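Local coordinates for Non-sulfated chondroitin lyase E66 (Autographa californica nucleopolyhedrovirus, PDB 3VSN), which cleaves non-sulfated chondroitin as a lyase of the occlusion-derived virus envelope and is essential for oral infectivity, possibly by digesting the chondroitin sulfate barrier of the midgut peritrophic matrix, at residues A[609-614]-A[637-642]. Sequence-based numbering, arbitrary orientation.
Sequences DTTIPF and FVYGNG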
ATOM      1  N   ASP A 609       4.218  21.649  14.894  1.00 14.96           N
ATOM      2  CA  ASP A 609       4.788  22.246  16.098  1.00 15.29           C
ATOM      3  C   ASP A 609       5.251  21.160  17.065  1.00 14.61           C
ATOM      4  O   ASP A 609       4.545  20.172  17.289  1.00 14.16           O
ATOM      5  CB  ASP A 609       3.754  23.137  16.795  1.00 16.42           C
ATOM      6  CG  ASP A 609       3.427  24.398  16.005  1.00 17.83           C
ATOM      7  OD1 ASP A 609       3.904  24.553  14.861  1.00 19.16           O
ATOM      8  OD2 ASP A 609       2.684  25.246  16.535  1.00 18.65           O
ATOM      9  N   THR A 610       6.440  21.342  17.630  1.00 14.12           N
ATOM     10  CA  THR A 610       6.968  20.397  18.617  1.00 13.88           C
ATOM     11  C   THR A 610       6.676  20.875  20.041  1.00 13.55           C
ATOM     12  O   THR A 610       7.039  20.215  21.015  1.00 13.25           O
ATOM     13  CB  THR A 610       8.478  20.155  18.427  1.00 14.10           C
ATOM     14  OG1 THR A 610       9.170  21.405  18.503  1.00 14.17           O
ATOM     15  CG2 THR A 610       8.746  19.507  17.067  1.00 14.13           C
ATOM     16  N   THR A 611       6.017  22.029  20.145  1.00 13.36           N
ATOM     17  CA  THR A 611       5.495  22.519  21.419  1.00 13.47           C
ATOM     18  C   THR A 611       3.987  22.752  21.313  1.00 13.34           C
ATOM     19  O   THR A 611       3.481  23.067  20.233  1.00 13.54           O
ATOM     20  CB  THR A 611       6.193  23.818  21.879  1.00 13.82           C
ATOM     21  OG1 THR A 611       6.008  24.839  20.892  1.00 14.33           O
ATOM     22  CG2 THR A 611       7.689  23.589  22.110  1.00 13.54           C
ATOM     23  N   ILE A 612       3.281  22.563  22.427  1.00 13.06           N
ATOM     24  CA  ILE A 612       1.834  22.805  22.518  1.00 12.82           C
ATOM     25  C   ILE A 612       1.549  23.695  23.733  1.00 12.71           C
ATOM     26  O   ILE A 612       1.977  23.374  24.844  1.00 12.74           O
ATOM     27  CB  ILE A 612       1.024  21.482  22.597  1.00 12.62           C
ATOM     28  CG1 ILE A 612      -0.489  21.754  22.583  1.00 12.51           C
ATOM     29  CG2 ILE A 612       1.417  20.649  23.819  1.00 12.60           C
ATOM     30  CD1 ILE A 612      -1.338  20.503  22.430  1.00 12.43           C
ATOM     31  N   PRO A 613       0.844  24.826  23.528  1.00 12.65           N
ATOM     32  CA  PRO A 613       0.543  25.717  24.653  1.00 12.68           C
ATOM     33  C   PRO A 613      -0.491  25.131  25.613  1.00 12.72           C
ATOM     34  O   PRO A 613      -1.379  24.383  25.183  1.00 12.47           O
ATOM     35  CB  PRO A 613      -0.029  26.969  23.970  1.00 12.75           C
ATOM     36  CG  PRO A 613       0.394  26.874  22.540  1.00 12.73           C
ATOM     37  CD  PRO A 613       0.398  25.404  22.249  1.00 12.69           C
ATOM     38  N   PHE A 614      -0.371  25.478  26.898  1.00 12.85           N
ATOM     39  CA  PHE A 614      -1.364  25.091  27.902  1.00 13.10           C
ATOM     40  C   PHE A 614      -2.764  25.504  27.452  1.00 13.03           C
ATOM     41  O   PHE A 614      -3.728  24.763  27.655  1.00 12.86           O
ATOM     42  CB  PHE A 614      -1.090  25.743  29.268  1.00 13.50           C
ATOM     43  CG  PHE A 614       0.142  25.234  29.974  1.00 14.04           C
ATOM     44  CD1 PHE A 614       0.310  23.879  30.248  1.00 14.36           C
ATOM     45  CD2 PHE A 614       1.113  26.126  30.415  1.00 14.33           C
ATOM     46  CE1 PHE A 614       1.445  23.426  30.913  1.00 14.62           C
ATOM     47  CE2 PHE A 614       2.250  25.678  31.081  1.00 14.48           C
ATOM     48  CZ  PHE A 614       2.415  24.326  31.328  1.00 14.52           C
ATOM     49  N   PHE A 637       7.240  17.236  27.933  1.00 14.39           N
ATOM     50  CA  PHE A 637       7.647  17.853  29.198  1.00 14.60           C
ATOM     51  C   PHE A 637       7.358  19.348  29.201  1.00 14.77           C
ATOM     52  O   PHE A 637       7.366  19.985  28.142  1.00 14.53           O
ATOM     53  CB  PHE A 637       9.133  17.578  29.483  1.00 14.79           C
ATOM     54  CG  PHE A 637      10.083  18.238  28.511  1.00 15.06           C
ATOM     55  CD1 PHE A 637      10.339  17.670  27.268  1.00 15.22           C
ATOM     56  CD2 PHE A 637      10.736  19.424  28.849  1.00 15.28           C
ATOM     57  CE1 PHE A 637      11.213  18.276  26.374  1.00 15.36           C
ATOM     58  CE2 PHE A 637      11.613  20.034  27.961  1.00 15.47           C
ATOM     59  CZ  PHE A 637      11.853  19.457  26.721  1.00 15.44           C
ATOM     60  N   VAL A 638       7.110  19.896  30.391  1.00 15.05           N
ATOM     61  CA  VAL A 638       6.821  21.321  30.560  1.00 15.72           C
ATOM     62  C   VAL A 638       7.972  22.161  30.017  1.00 16.10           C
ATOM     63  O   VAL A 638       9.127  21.990  30.415  1.00 16.07           O
ATOM     64  CB  VAL A 638       6.530  21.692  32.035  1.00 15.61           C
ATOM     65  CG1 VAL A 638       6.395  23.201  32.200  1.00 15.87           C
ATOM     66  CG2 VAL A 638       5.266  21.003  32.527  1.00 15.85           C
ATOM     67  N   TYR A 639       7.637  23.058  29.096  1.00 16.62           N
ATOM     68  CA  TYR A 639       8.613  23.873  28.390  1.00 17.44           C
ATOM     69  C   TYR A 639       7.920  25.167  27.996  1.00 17.56           C
ATOM     70  O   TYR A 639       6.932  25.138  27.268  1.00 17.45           O
ATOM     71  CB  TYR A 639       9.082  23.126  27.141  1.00 18.29           C
ATOM     72  CG  TYR A 639      10.106  23.855  26.304  1.00 19.41           C
ATOM     73  CD1 TYR A 639       9.714  24.663  25.232  1.00 19.78           C
ATOM     74  CD2 TYR A 639      11.470  23.723  26.573  1.00 19.90           C
ATOM     75  CE1 TYR A 639      10.654  25.330  24.458  1.00 20.67           C
ATOM     76  CE2 TYR A 639      12.416  24.386  25.805  1.00 20.81           C
ATOM     77  CZ  TYR A 639      12.002  25.184  24.753  1.00 20.97           C
ATOM     78  OH  TYR A 639      12.941  25.839  23.995  1.00 22.16           O
ATOM     79  N   GLY A 640       8.427  26.298  28.479  1.00 17.76           N
ATOM     80  CA  GLY A 640       7.741  27.575  28.280  1.00 17.29           C
ATOM     81  C   GLY A 640       6.313  27.502  28.797  1.00 17.02           C
ATOM     82  O   GLY A 640       6.052  26.905  29.843  1.00 17.31           O
ATOM     83  N   ASN A 641       5.379  28.077  28.046  1.00 16.77           N
ATOM     84  CA  ASN A 641       3.977  28.099  28.459  1.00 16.46           C
ATOM     85  C   ASN A 641       3.188  26.903  27.921  1.00 15.80           C
ATOM     86  O   ASN A 641       2.064  27.051  27.440  1.00 15.51           O
ATOM     87  CB  ASN A 641       3.319  29.419  28.033  1.00 16.73           C
ATOM     88  CG  ASN A 641       2.127  29.788  28.898  1.00 17.01           C
ATOM     89  OD1 ASN A 641       2.044  29.399  30.064  1.00 17.53           O
ATOM     90  ND2 ASN A 641       1.204  30.560  28.333  1.00 17.30           N
ATOM     91  N   GLY A 642       3.785  25.718  28.010  1.00 15.27           N
ATOM     92  CA  GLY A 642       3.151  24.502  27.516  1.00 14.87           C
ATOM     93  C   GLY A 642       4.065  23.300  27.641  1.00 14.69           C
ATOM     94  O   GLY A 642       4.831  23.199  28.601  1.00 14.57           O
TER
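Strand 611-613 lies antiparallel beside 642-645, the middle strand, which forms a beta hairpin with 636-639; Phe614, first residue of helix 614-623, folds over the end of the hairpin turn at Gly642. Pro613 and Gly642 form a non-hydrogen-bonded pair, their CA atoms 4.1 Å apart. The N-H in such a pair does not point at the partner strand, so Pro613, at the helix N-cap position, loses nothing by lacking one. Just beyond it, Phe614 N donates to Asn641 O at 2.9 Å.

With CG beside its backbone N (chi1 -69°), Phe614 lays one ring face over Gly642, whose CA stands 3.7 Å from the ring centroid in a CH-pi contact. Gly642 CA also lies 3.1 Å from Ile612 O; glycine suits this place because a CB would collide with that oxygen. At the ring's edge, Asn641 OD1 comes in plane to 3.4 Å from Phe614 CD2, and Val638 CG1 packs 4.2 Å from Phe614 CZ. The rings of Phe614 and Phe643 also meet edge-to-face. On the strand itself, Thr611 CG2 touches Tyr639 CD1 at 3.9 Å; Thr611 also reaches Lys644, which makes a cation-pi contact with Tyr639. Tyr639 N bonds to Gly642 O, the return bond being weak. With Gly640 at positive phi before Asn641, this resembles a type II' two-residue beta hairpin, its turn packed against a helix start.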